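Local coordinates for protein Alpha/beta hydrolase (PDB 4R1D) that probably acts as a calcium-binding lipase of the alpha/beta hydrolase family, a type VI secretion effector held here by its self-protection partner Tli4, at residues A[134-139]-A[202-207]; A[52-57]-A[250-255]; A[74-79]-A[303-308]; A[142-147]-A[534-539]; A[345-350]-A[483-488]. One frame throughout, in Å; residues are numbered along the deposited sequence.

Interactions 1 and 2 lie side by side on the main parallel sheet, their centres about 10 Å apart: interaction 1 lines outermost strand 201-206, and interaction 2 pairs its neighbour 48-54 with 250-255. Interaction 4, centred about 12 Å from interaction 2, sets helix 141-155 against the loop before the last helix, where the presumed active site gathers. Interaction 3 touches interaction 4 through Gln303 and Glu537. Interaction 5 is remote, about 46 Å between centres from interaction 1, beside a separate small mixed sheet. Along the chain, interaction 1 is nested within interaction 2, whereas interactions 2, 3 and 4 cross one another, so residues far apart in sequence converge on one hydrolase core.

Interaction 1: A[134-139]-A[202-207]; sequences RGWGKV and FDVWCA. With CA (calcium ion), chain C.
Cys206 turns its side chain into the 134-139 loop, where SG meets Val139 CG1 at 3.5 Å and CB lies 3.9 Å from Trp136 CD1. On the other side of the strand, Arg134 lays its aliphatic stem across Trp205: CD sits over the centre of the six-membered ring, 3.7 Å from its centroid, a CH-pi contact. The bend at chi2 (-86°) places CD there. Val204 O is held by two donors that reach it from opposite faces of its carbonyl plane, Trp136 NE1 at 3.0 Å, with the oxygen in the indole plane, and Arg134 NH1, also at 3.0 Å. Cys206 N donates to Arg134 O (2.8 Å), while the extended Lys138 chain delivers NZ to Cys206 O (3.1 Å), nearly along the C=O axis. Gly135 ends the preceding helix in a Schellman motif. At the polar edge Asp203 CB lies over one guanidinium face of Arg134, whose NH2 makes only a long ion pair with Asp203 OD2, well out of the guanidinium plane; OD2 is hydrogen-bonded to Tyr234 OH. Asp203 OD1 and Phe202 O bind the calcium ion together with Glu152 and Asp156, and Arg134, salt-bridged to Glu152, may offset part of the negative charge there. The loop lies along strand 201-206, outermost within the chain; helix 141-155 meets Trp136 through Met148 and Glu152, and helix 215-238 meets Trp205 through Tyr225 and Val230.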
# COMPACT_ATOMS: atom_id res chain seq x y z
N ARG A 134 -4.05 8.22 18.93
CA ARG A 134 -4.75 8.90 17.83
C ARG A 134 -4.34 8.33 16.47
O ARG A 134 -4.84 8.79 15.44
CB ARG A 134 -4.47 10.40 17.83
CG ARG A 134 -4.85 11.14 19.09
CD ARG A 134 -6.29 11.58 19.09
NE ARG A 134 -6.49 12.62 20.10
CZ ARG A 134 -6.25 13.91 19.88
NH1 ARG A 134 -5.82 14.31 18.69
NH2 ARG A 134 -6.44 14.80 20.86
N GLY A 135 -3.39 7.39 16.46
CA GLY A 135 -2.97 6.74 15.23
C GLY A 135 -1.94 7.48 14.38
O GLY A 135 -1.71 7.13 13.21
N TRP A 136 -1.30 8.48 14.95
CA TRP A 136 -0.38 9.29 14.16
C TRP A 136 0.87 8.51 13.74
O TRP A 136 1.60 8.95 12.86
CB TRP A 136 0.04 10.55 14.91
CG TRP A 136 -1.06 11.54 15.16
CD1 TRP A 136 -2.42 11.32 15.13
CD2 TRP A 136 -0.89 12.92 15.50
NE1 TRP A 136 -3.09 12.50 15.41
CE2 TRP A 136 -2.17 13.49 15.64
CE3 TRP A 136 0.24 13.72 15.68
CZ2 TRP A 136 -2.35 14.83 15.98
CZ3 TRP A 136 0.05 15.06 16.01
CH2 TRP A 136 -1.24 15.59 16.15
N GLY A 137 1.11 7.35 14.36
CA GLY A 137 2.24 6.52 14.01
C GLY A 137 1.91 5.55 12.89
O GLY A 137 2.68 4.64 12.59
N LYS A 138 0.74 5.72 12.29
CA LYS A 138 0.31 4.87 11.18
C LYS A 138 0.84 5.35 9.84
O LYS A 138 0.79 4.61 8.86
CB LYS A 138 -1.21 4.90 11.06
CG LYS A 138 -1.97 4.14 12.12
CD LYS A 138 -3.44 4.48 12.01
CE LYS A 138 -4.23 3.91 13.19
NZ LYS A 138 -5.69 4.21 13.06
N VAL A 139 1.29 6.60 9.78
CA VAL A 139 1.56 7.24 8.49
C VAL A 139 2.94 7.90 8.40
O VAL A 139 3.58 8.16 9.42
CB VAL A 139 0.48 8.30 8.16
CG1 VAL A 139 -0.88 7.65 8.04
CG2 VAL A 139 0.47 9.40 9.22
N PHE A 202 -11.85 20.21 18.84
CA PHE A 202 -11.41 19.43 17.70
C PHE A 202 -10.26 18.55 18.16
O PHE A 202 -9.41 18.99 18.91
CB PHE A 202 -10.93 20.34 16.58
CG PHE A 202 -11.98 21.28 16.07
CD1 PHE A 202 -12.76 20.96 14.97
CD2 PHE A 202 -12.20 22.50 16.71
CE1 PHE A 202 -13.73 21.83 14.50
CE2 PHE A 202 -13.17 23.38 16.24
CZ PHE A 202 -13.93 23.05 15.14
N ASP A 203 -10.25 17.30 17.70
CA ASP A 203 -9.13 16.39 17.91
C ASP A 203 -8.84 15.69 16.58
O ASP A 203 -9.77 15.23 15.92
CB ASP A 203 -9.51 15.29 18.91
CG ASP A 203 -9.56 15.78 20.35
OD1 ASP A 203 -8.85 16.74 20.70
OD2 ASP A 203 -10.29 15.15 21.14
N VAL A 204 -7.58 15.61 16.20
CA VAL A 204 -7.22 14.98 14.93
C VAL A 204 -6.89 13.50 15.13
O VAL A 204 -5.97 13.17 15.89
CB VAL A 204 -6.00 15.65 14.29
CG1 VAL A 204 -5.65 14.99 12.95
CG2 VAL A 204 -6.25 17.17 14.10
N TRP A 205 -7.62 12.63 14.43
CA TRP A 205 -7.39 11.19 14.48
C TRP A 205 -6.90 10.77 13.10
O TRP A 205 -7.28 11.35 12.10
CB TRP A 205 -8.70 10.46 14.80
CG TRP A 205 -9.19 10.75 16.18
CD1 TRP A 205 -9.80 11.89 16.61
CD2 TRP A 205 -9.11 9.88 17.32
NE1 TRP A 205 -10.12 11.78 17.95
CE2 TRP A 205 -9.69 10.56 18.41
CE3 TRP A 205 -8.59 8.59 17.52
CZ2 TRP A 205 -9.79 9.99 19.68
CZ3 TRP A 205 -8.68 8.03 18.79
CH2 TRP A 205 -9.27 8.74 19.85
N CYS A 206 -6.04 9.76 13.06
CA CYS A 206 -5.36 9.39 11.83
C CYS A 206 -5.87 8.07 11.28
O CYS A 206 -5.57 7.00 11.82
CB CYS A 206 -3.86 9.28 12.08
SG CYS A 206 -2.88 9.02 10.57
N ALA A 207 -6.64 8.15 10.19
CA ALA A 207 -7.23 6.96 9.59
C ALA A 207 -6.33 6.33 8.54
O ALA A 207 -6.68 6.27 7.36
CB ALA A 207 -8.59 7.29 9.00
CA CA C . -7.63 18.88 20.51
O HOH W 1 -6.29 17.76 22.40
O HOH W 2 -9.20 19.43 22.55

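Interaction 2: A[52-57]-A[250-255]; sequences IFIPGI and VILVTH
Phe53 and Val253 meet because Phe53 CG stands anti to its backbone N (chi1 -176°) and Val253 CG1 does likewise (175°), which brings ring atom CD1 to 4.0 Å from CG1. The same choice in His255 sets its side chain beside that of Phe53, pointing the same way, with Phe53 CZ 4.2 Å from His255 CB. Ile52, Leu252, Ile54 and Thr254 occupy the other face of the sheet. There Leu252 CD2 packs on Ile52 CB at 3.8 Å, Leu252 CD1 meets Ile54 CD1, and Thr254 CG2 lies alongside Ile54. The backbones form a parallel ladder in which the 52-54 strand donates and accepts alternately: Ile52 N to Ile251 O, Val253 N to Ile52 O (2.9 Å), Ile54 N to Val253 O (2.8 Å) and His255 N to Ile54 O (2.8 Å). These are neighbouring inner strands of the parallel alpha/beta hydrolase sheet, with a mutual axis angle of 22°. Strand 250-255 leads directly into Ser256, a placement consistent with the nucleophile elbow of this fold. Beyond strand 48-54, Gly56 CA comes within 3.1 Å of His255 O, so close that a CB pointing that way would collide with the oxygen. Thr254 OG1 is turned to the crowded position and finds its strongest partner in His279, while Phe53 is covered by Val147, Met148 and Met151 of helix 141-155.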
# COMPACT_ATOMS: atom_id res chain seq x y z
N ILE A 52 -10.86 13.67 11.05
CA ILE A 52 -10.27 12.40 10.64
C ILE A 52 -9.34 12.64 9.46
O ILE A 52 -9.79 13.02 8.38
CB ILE A 52 -11.34 11.39 10.18
CG1 ILE A 52 -12.52 11.34 11.17
CG2 ILE A 52 -10.72 9.99 9.99
CD1 ILE A 52 -12.14 10.91 12.58
N PHE A 53 -8.05 12.41 9.66
CA PHE A 53 -7.09 12.64 8.59
C PHE A 53 -6.90 11.34 7.84
O PHE A 53 -6.64 10.30 8.45
CB PHE A 53 -5.76 13.13 9.16
CG PHE A 53 -4.76 13.47 8.11
CD1 PHE A 53 -4.80 14.70 7.48
CD2 PHE A 53 -3.80 12.55 7.73
CE1 PHE A 53 -3.88 15.03 6.51
CE2 PHE A 53 -2.87 12.87 6.74
CZ PHE A 53 -2.93 14.12 6.13
N ILE A 54 -7.07 11.39 6.53
CA ILE A 54 -6.92 10.23 5.69
C ILE A 54 -5.74 10.48 4.75
O ILE A 54 -5.79 11.39 3.92
CB ILE A 54 -8.19 9.94 4.88
CG1 ILE A 54 -9.42 9.92 5.80
CG2 ILE A 54 -8.04 8.64 4.07
CD1 ILE A 54 -10.76 9.65 5.09
N PRO A 55 -4.69 9.67 4.88
CA PRO A 55 -3.45 9.83 4.11
C PRO A 55 -3.62 9.35 2.67
O PRO A 55 -4.69 8.88 2.30
CB PRO A 55 -2.47 8.92 4.84
CG PRO A 55 -3.34 7.81 5.39
CD PRO A 55 -4.64 8.49 5.78
N GLY A 56 -2.56 9.48 1.89
CA GLY A 56 -2.65 9.16 0.48
C GLY A 56 -1.75 8.05 0.00
O GLY A 56 -1.52 7.05 0.69
N ILE A 57 -1.25 8.25 -1.21
CA ILE A 57 -0.49 7.25 -1.95
C ILE A 57 0.64 6.63 -1.11
O ILE A 57 1.53 7.35 -0.66
CB ILE A 57 0.10 7.89 -3.23
CG1 ILE A 57 -1.02 8.14 -4.26
CG2 ILE A 57 1.20 7.03 -3.83
CD1 ILE A 57 -0.59 9.06 -5.42
N VAL A 250 -18.27 14.08 12.14
CA VAL A 250 -16.82 14.26 12.00
C VAL A 250 -16.52 15.01 10.70
O VAL A 250 -17.37 15.11 9.82
CB VAL A 250 -16.07 12.90 11.95
CG1 VAL A 250 -16.37 12.06 13.20
CG2 VAL A 250 -16.44 12.14 10.69
N ILE A 251 -15.32 15.55 10.59
CA ILE A 251 -14.89 16.22 9.36
C ILE A 251 -13.71 15.45 8.80
O ILE A 251 -12.76 15.17 9.52
CB ILE A 251 -14.46 17.66 9.64
CG1 ILE A 251 -15.64 18.45 10.20
CG2 ILE A 251 -13.90 18.32 8.38
CD1 ILE A 251 -15.24 19.78 10.82
N LEU A 252 -13.76 15.10 7.52
CA LEU A 252 -12.64 14.39 6.88
C LEU A 252 -11.65 15.39 6.30
O LEU A 252 -12.05 16.40 5.73
CB LEU A 252 -13.14 13.48 5.75
CG LEU A 252 -14.20 12.44 6.09
CD1 LEU A 252 -14.48 11.51 4.91
CD2 LEU A 252 -13.76 11.62 7.31
N VAL A 253 -10.36 15.12 6.47
CA VAL A 253 -9.31 15.90 5.82
C VAL A 253 -8.42 14.87 5.13
O VAL A 253 -7.86 13.98 5.79
CB VAL A 253 -8.50 16.74 6.83
CG1 VAL A 253 -7.35 17.44 6.13
CG2 VAL A 253 -9.43 17.75 7.53
N THR A 254 -8.35 14.94 3.81
CA THR A 254 -7.69 13.88 3.05
C THR A 254 -6.48 14.37 2.28
O THR A 254 -6.42 15.53 1.86
CB THR A 254 -8.66 13.21 2.05
OG1 THR A 254 -8.84 14.05 0.91
CG2 THR A 254 -10.02 12.96 2.71
N HIS A 255 -5.53 13.47 2.08
CA HIS A 255 -4.40 13.73 1.20
C HIS A 255 -4.42 12.76 0.02
O HIS A 255 -4.58 11.55 0.20
CB HIS A 255 -3.09 13.57 1.97
CG HIS A 255 -1.86 13.85 1.17
ND1 HIS A 255 -1.56 15.10 0.65
CD2 HIS A 255 -0.84 13.05 0.82
CE1 HIS A 255 -0.40 15.04 0.02
NE2 HIS A 255 0.06 13.81 0.11

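Interaction 3: A[74-79]-A[303-308]; sequences PPNGLW and QVVLGR
The amide of Asn76 addresses the backbone of Val305 with both its ends. OD1 receives Val305 N at 2.9 Å in the carbonyl plane, on a lone pair, and ND2 donates to Val305 O at 2.9 Å in a bond of 170°, the oxygen lying in the amide plane. A chi1 of 67° puts CG between the backbone N and the carbonyl carbon of Asn76, turning the group towards its partner. The other flat group, the Arg308 guanidinium, has Val305 CG2 over the centre of one face, and Leu78 CD1 also lies over a face; Gly77 C and Leu78 N are at its edge. Its NH2 lies 3.2 Å from Leu78 CG, and water 3 donates to Asn76 O and accepts a weak bond from Arg308 NH2. Next to the amide, Gln303 O accepts Gly77 N at 2.8 Å and Asn76 N more weakly, so one oxygen serves two consecutive amides. Trp79 O reaches Gln303 CA at 3.1 Å. The peptide bond between Pro74 and Pro75 is cis, and Pro74 CB packs on Val304 CG2. Gln303 NE2 is taken by Glu537, and Leu78 touches Phe198 of the other chain. This joins the loop after strand 70-72 to the one before helix 310-317 without regular secondary structure: the Asn76 carboxamide pairs with the N-H and C=O of Val305, much as the backbone of a residue on a neighbouring antiparallel strand would.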
# COMPACT_ATOMS: atom_id res chain seq x y z
N PRO A 74 7.66 3.99 4.82
CA PRO A 74 8.15 5.07 3.96
C PRO A 74 8.78 6.19 4.78
O PRO A 74 8.43 6.35 5.95
CB PRO A 74 6.88 5.56 3.27
CG PRO A 74 5.77 5.20 4.22
CD PRO A 74 6.19 3.87 4.77
N PRO A 75 9.70 6.95 4.18
CA PRO A 75 10.14 6.87 2.78
C PRO A 75 11.14 5.75 2.56
O PRO A 75 11.90 5.41 3.47
CB PRO A 75 10.85 8.21 2.58
CG PRO A 75 11.43 8.50 3.92
CD PRO A 75 10.39 8.03 4.91
N ASN A 76 11.16 5.21 1.34
CA ASN A 76 12.08 4.12 1.00
C ASN A 76 12.95 4.46 -0.21
O ASN A 76 13.62 3.58 -0.75
CB ASN A 76 11.30 2.83 0.72
CG ASN A 76 10.45 2.92 -0.54
OD1 ASN A 76 9.95 3.99 -0.89
ND2 ASN A 76 10.28 1.80 -1.23
N GLY A 77 12.92 5.72 -0.64
CA GLY A 77 13.66 6.14 -1.82
C GLY A 77 15.09 6.58 -1.53
O GLY A 77 15.55 6.49 -0.39
N LEU A 78 15.79 7.04 -2.56
CA LEU A 78 17.15 7.55 -2.38
C LEU A 78 17.08 8.97 -1.83
O LEU A 78 18.10 9.58 -1.51
CB LEU A 78 17.91 7.54 -3.71
CG LEU A 78 18.00 6.18 -4.39
CD1 LEU A 78 18.93 6.23 -5.59
CD2 LEU A 78 18.46 5.11 -3.39
N TRP A 79 15.86 9.48 -1.71
CA TRP A 79 15.62 10.81 -1.20
C TRP A 79 14.52 10.75 -0.13
O TRP A 79 13.58 9.98 -0.26
CB TRP A 79 15.18 11.73 -2.34
CG TRP A 79 15.95 13.00 -2.42
CD1 TRP A 79 15.49 14.25 -2.10
CD2 TRP A 79 17.31 13.17 -2.83
NE1 TRP A 79 16.49 15.18 -2.29
CE2 TRP A 79 17.62 14.54 -2.74
CE3 TRP A 79 18.30 12.28 -3.27
CZ2 TRP A 79 18.87 15.05 -3.06
CZ3 TRP A 79 19.55 12.79 -3.59
CH2 TRP A 79 19.82 14.16 -3.49
N GLN A 303 10.73 10.02 -3.14
CA GLN A 303 10.86 9.61 -1.75
C GLN A 303 10.24 8.25 -1.50
O GLN A 303 10.70 7.49 -0.64
CB GLN A 303 10.14 10.59 -0.82
CG GLN A 303 10.64 11.99 -0.84
CD GLN A 303 10.07 12.77 0.31
OE1 GLN A 303 10.20 12.35 1.47
NE2 GLN A 303 9.41 13.88 0.01
N VAL A 304 9.15 7.96 -2.22
CA VAL A 304 8.45 6.71 -2.02
C VAL A 304 8.29 6.01 -3.36
O VAL A 304 7.78 6.61 -4.32
CB VAL A 304 7.09 6.94 -1.38
CG1 VAL A 304 6.48 5.63 -0.96
CG2 VAL A 304 7.26 7.85 -0.17
N VAL A 305 8.74 4.76 -3.43
CA VAL A 305 8.83 4.06 -4.71
C VAL A 305 8.42 2.60 -4.57
O VAL A 305 8.48 2.04 -3.49
CB VAL A 305 10.27 4.12 -5.27
CG1 VAL A 305 10.73 5.57 -5.43
CG2 VAL A 305 11.24 3.35 -4.37
N LEU A 306 7.99 2.00 -5.68
CA LEU A 306 7.73 0.56 -5.71
C LEU A 306 8.66 -0.16 -6.68
O LEU A 306 8.45 -1.32 -7.02
CB LEU A 306 6.27 0.28 -6.07
CG LEU A 306 5.24 0.78 -5.05
CD1 LEU A 306 3.82 0.57 -5.55
CD2 LEU A 306 5.45 0.05 -3.72
N GLY A 307 9.70 0.53 -7.12
CA GLY A 307 10.70 -0.10 -7.97
C GLY A 307 11.46 0.89 -8.84
O GLY A 307 11.03 2.03 -9.02
N ARG A 308 12.60 0.43 -9.36
CA ARG A 308 13.49 1.29 -10.14
C ARG A 308 13.47 0.95 -11.63
O ARG A 308 14.20 1.55 -12.41
CB ARG A 308 14.91 1.16 -9.63
CG ARG A 308 15.08 1.65 -8.21
CD ARG A 308 14.70 3.10 -8.11
NE ARG A 308 15.01 3.62 -6.78
CZ ARG A 308 14.69 4.83 -6.36
NH1 ARG A 308 14.04 5.67 -7.17
NH2 ARG A 308 15.01 5.20 -5.13
O HOH W 3 15.86 3.29 -2.47

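Interaction 4: A[142-147]-A[534-539]; sequences SAYNPV and EHQESY
Water 4 binds Ala143 to the 534-539 turn: it donates to Ala143 O and to Gln536 O and accepts from Tyr539 N, all at 2.9 Å, bridging segments that share no direct hydrogen bond. Beside it the apolar packing is between Val147 and Tyr539. Val147 CG1 touches Tyr539 CB at 3.7 Å, brought there by a chi1 of 70°, and CG2 reaches ring atom CD1 as the two side chains pass each other at a slant. Ala143 CB sits 3.6 Å from Gln536 O. The Glu534 carboxylate accepts Gln536 N at OE2 (2.7 Å) and Glu537 N at OE1, both from above its plane, bracing the type I turn from His535 to Ser538, which Ser538 N closes onto His535 O. Tyr144 OH accepts from Gly56 N, and Tyr539 OH is bonded to Thr254 O, tying the helix to the loop after strand 48-54 and the turn to strand 250-255. His535 is hydrogen-bonded to Ser256 and Asp497, consistent with the Ser-His-Asp catalytic triad of alpha/beta hydrolases.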
# COMPACT_ATOMS: atom_id res chain seq x y z
N SER A 142 7.21 12.71 8.20
CA SER A 142 7.49 14.04 7.65
C SER A 142 6.33 14.59 6.83
O SER A 142 6.04 15.79 6.86
CB SER A 142 8.77 14.01 6.80
OG SER A 142 8.57 13.21 5.64
N ALA A 143 5.68 13.72 6.07
CA ALA A 143 4.61 14.16 5.18
C ALA A 143 3.34 14.58 5.91
O ALA A 143 2.64 15.50 5.47
CB ALA A 143 4.29 13.09 4.15
N TYR A 144 3.05 13.90 7.03
CA TYR A 144 1.75 14.04 7.69
C TYR A 144 1.73 14.50 9.15
O TYR A 144 0.77 15.14 9.56
CB TYR A 144 1.00 12.73 7.59
CG TYR A 144 0.74 12.31 6.16
CD1 TYR A 144 0.21 13.20 5.23
CD2 TYR A 144 1.05 11.03 5.74
CE1 TYR A 144 -0.03 12.80 3.91
CE2 TYR A 144 0.82 10.62 4.45
CZ TYR A 144 0.28 11.50 3.54
OH TYR A 144 0.05 11.06 2.24
N ASN A 145 2.74 14.16 9.93
CA ASN A 145 2.72 14.56 11.35
C ASN A 145 2.67 16.09 11.58
O ASN A 145 1.92 16.56 12.43
CB ASN A 145 3.85 13.90 12.16
CG ASN A 145 3.53 12.45 12.58
OD1 ASN A 145 4.03 11.97 13.60
ND2 ASN A 145 2.68 11.76 11.81
N PRO A 146 3.45 16.86 10.80
CA PRO A 146 3.38 18.32 10.96
C PRO A 146 1.97 18.88 10.74
O PRO A 146 1.52 19.68 11.56
CB PRO A 146 4.36 18.85 9.90
CG PRO A 146 5.34 17.73 9.71
CD PRO A 146 4.51 16.46 9.86
N VAL A 147 1.27 18.49 9.69
CA VAL A 147 -0.05 19.09 9.46
C VAL A 147 -1.09 18.61 10.48
O VAL A 147 -1.97 19.37 10.88
CB VAL A 147 -0.55 18.87 8.02
CG1 VAL A 147 -0.89 17.41 7.77
CG2 VAL A 147 -1.74 19.79 7.72
N GLU A 534 4.90 20.28 -4.27
CA GLU A 534 5.04 18.92 -4.72
C GLU A 534 4.04 18.03 -3.97
O GLU A 534 3.71 18.30 -2.82
CB GLU A 534 6.48 18.45 -4.47
CG GLU A 534 6.80 17.01 -4.88
CD GLU A 534 6.43 15.99 -3.82
OE1 GLU A 534 6.58 16.30 -2.62
OE2 GLU A 534 5.98 14.89 -4.19
N HIS A 535 3.57 16.99 -4.65
CA HIS A 535 2.51 16.13 -4.14
C HIS A 535 2.74 15.57 -2.73
O HIS A 535 1.91 15.72 -1.84
CB HIS A 535 2.29 14.96 -5.11
CG HIS A 535 1.11 14.10 -4.78
ND1 HIS A 535 -0.18 14.45 -5.10
CD2 HIS A 535 1.03 12.88 -4.18
CE1 HIS A 535 -1.01 13.50 -4.70
NE2 HIS A 535 -0.30 12.54 -4.14
N GLN A 536 3.87 14.90 -2.54
CA GLN A 536 4.11 14.13 -1.34
C GLN A 536 4.14 15.04 -0.13
O GLN A 536 3.66 14.67 0.95
CB GLN A 536 5.44 13.41 -1.43
CG GLN A 536 5.75 12.62 -0.18
CD GLN A 536 4.82 11.45 -0.03
OE1 GLN A 536 3.83 11.50 0.71
NE2 GLN A 536 5.14 10.37 -0.74
N GLU A 537 4.68 16.23 -0.32
CA GLU A 537 4.88 17.17 0.77
C GLU A 537 3.84 18.29 0.77
O GLU A 537 4.04 19.30 1.43
CB GLU A 537 6.28 17.80 0.68
CG GLU A 537 7.42 16.80 0.77
CD GLU A 537 7.47 16.12 2.12
OE1 GLU A 537 7.20 16.79 3.13
OE2 GLU A 537 7.77 14.90 2.18
N SER A 538 2.74 18.13 0.04
CA SER A 538 1.79 19.24 -0.13
C SER A 538 1.30 19.85 1.19
O SER A 538 1.13 21.07 1.30
CB SER A 538 0.61 18.84 -1.05
OG SER A 538 -0.21 17.82 -0.48
N TYR A 539 1.06 19.01 2.20
CA TYR A 539 0.50 19.52 3.45
C TYR A 539 1.53 20.25 4.29
O TYR A 539 1.22 20.77 5.36
CB TYR A 539 -0.19 18.41 4.26
CG TYR A 539 -1.66 18.30 3.95
CD1 TYR A 539 -2.50 19.42 4.02
CD2 TYR A 539 -2.22 17.09 3.58
CE1 TYR A 539 -3.83 19.33 3.74
CE2 TYR A 539 -3.57 16.99 3.28
CZ TYR A 539 -4.37 18.11 3.37
OH TYR A 539 -5.71 18.02 3.09
O HOH W 4 2.02 16.27 2.72

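Interaction 5: A[345-350]-A[483-488]; sequences QGQVLK and LETGNP
Polar contact between Gly346 and the 483-488 loop runs mainly through water 5, which donates to Gly346 O at 2.9 Å and accepts from Thr485 N at 2.9 Å. Glu484 OE1 also lies only 2.8 Å from Gly346 O. Both atoms are acceptors, so this approach should be unfavourable and might raise the proton affinity of the carboxylate; the other oxygen, OE2, has a long and weak ion pair with Lys446. Gln347 OE1 and Thr485 OG1 approach each other at 3.7 Å without bonding, while Asp343 OD1 takes a hydrogen bond from Gln347 N. Both loops flank the small mixed sheet away from the hydrolase core: 345-350 links the antiparallel neighbours 339-342 and 358-359, and 483-488 follows strand 477-479 at the other margin of that sheet. Leu349 bonds through its backbone to Leu341 and Arg357, and Leu483 N to Asp442. Among van der Waals contacts, the bend at chi2 of Glu484 (66°) swings CD back to 3.4 Å from Gly346 CA. The glycine, at a phi of 85°, turns where a CB would run into Glu484 CG. Apolar contact is confined to Val348 and Leu483, whose side chains cross at about a right angle with Val348 CG2 4.1 Å from Leu483 CD2. Both residues also pack on Cys342 of strand 339-342.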
# COMPACT_ATOMS: atom_id res chain seq x y z
N GLN A 345 10.24 14.41 -34.93
CA GLN A 345 9.93 15.84 -34.92
C GLN A 345 8.86 16.19 -33.89
O GLN A 345 8.44 17.35 -33.80
CB GLN A 345 9.50 16.31 -36.31
CG GLN A 345 10.60 16.27 -37.37
CD GLN A 345 11.12 14.87 -37.62
OE1 GLN A 345 10.43 14.03 -38.20
NE2 GLN A 345 12.35 14.61 -37.19
N GLY A 346 8.40 15.20 -33.13
CA GLY A 346 7.43 15.42 -32.08
C GLY A 346 5.99 15.40 -32.56
O GLY A 346 5.07 15.70 -31.81
N GLN A 347 5.80 15.04 -33.82
CA GLN A 347 4.47 15.01 -34.40
C GLN A 347 3.81 13.66 -34.16
O GLN A 347 4.44 12.62 -34.31
CB GLN A 347 4.52 15.30 -35.90
CG GLN A 347 5.04 16.69 -36.23
CD GLN A 347 4.34 17.77 -35.42
OE1 GLN A 347 4.99 18.54 -34.70
NE2 GLN A 347 3.02 17.85 -35.55
N VAL A 348 2.54 13.71 -33.77
CA VAL A 348 1.80 12.50 -33.45
C VAL A 348 1.64 11.65 -34.70
O VAL A 348 1.27 12.15 -35.76
CB VAL A 348 0.42 12.82 -32.88
CG1 VAL A 348 -0.37 11.54 -32.66
CG2 VAL A 348 0.55 13.60 -31.58
N LEU A 349 1.93 10.36 -34.56
CA LEU A 349 1.91 9.40 -35.66
C LEU A 349 0.48 9.01 -36.04
O LEU A 349 -0.46 9.32 -35.32
CB LEU A 349 2.70 8.15 -35.25
CG LEU A 349 4.19 8.40 -35.04
CD1 LEU A 349 4.89 7.16 -34.46
CD2 LEU A 349 4.84 8.82 -36.37
N LYS A 350 0.33 8.34 -37.18
CA LYS A 350 -0.98 7.89 -37.65
C LYS A 350 -1.07 6.38 -37.56
O LYS A 350 -0.08 5.69 -37.79
CB LYS A 350 -1.20 8.32 -39.11
CG LYS A 350 -1.95 9.63 -39.29
CD LYS A 350 -1.44 10.72 -38.39
CE LYS A 350 -2.06 12.07 -38.75
NZ LYS A 350 -1.54 12.59 -40.04
N LEU A 483 3.60 17.97 -25.11
CA LEU A 483 3.52 17.67 -26.53
C LEU A 483 3.84 18.92 -27.36
O LEU A 483 3.48 20.04 -26.99
CB LEU A 483 2.12 17.16 -26.86
CG LEU A 483 1.87 16.36 -28.13
CD1 LEU A 483 2.70 15.10 -28.13
CD2 LEU A 483 0.38 16.01 -28.24
N GLU A 484 4.51 18.71 -28.49
CA GLU A 484 4.96 19.80 -29.35
C GLU A 484 3.79 20.66 -29.84
O GLU A 484 3.80 21.88 -29.68
CB GLU A 484 5.75 19.23 -30.54
CG GLU A 484 7.09 18.58 -30.16
CD GLU A 484 6.95 17.32 -29.30
OE1 GLU A 484 5.86 16.70 -29.29
OE2 GLU A 484 7.95 16.95 -28.64
N THR A 485 2.79 20.00 -30.42
CA THR A 485 1.59 20.68 -30.90
C THR A 485 0.40 20.23 -30.07
O THR A 485 -0.04 19.08 -30.17
CB THR A 485 1.32 20.38 -32.39
OG1 THR A 485 2.46 20.74 -33.17
CG2 THR A 485 0.10 21.15 -32.88
N GLY A 486 -0.12 21.12 -29.24
CA GLY A 486 -1.18 20.76 -28.32
C GLY A 486 -2.58 21.14 -28.74
O GLY A 486 -2.79 22.04 -29.55
N ASN A 487 -3.54 20.42 -28.17
CA ASN A 487 -4.95 20.72 -28.32
C ASN A 487 -5.27 21.90 -27.41
O ASN A 487 -4.98 21.86 -26.22
CB ASN A 487 -5.75 19.47 -27.91
CG ASN A 487 -7.24 19.63 -28.06
OD1 ASN A 487 -7.77 20.74 -28.15
ND2 ASN A 487 -7.95 18.50 -28.08
N PRO A 488 -5.85 22.97 -27.98
CA PRO A 488 -6.20 24.18 -27.22
C PRO A 488 -7.05 23.86 -25.99
O PRO A 488 -6.93 24.54 -24.97
CB PRO A 488 -7.02 24.99 -28.22
CG PRO A 488 -6.55 24.53 -29.56
CD PRO A 488 -6.20 23.08 -29.41
O HOH W 5 2.63 17.28 -31.35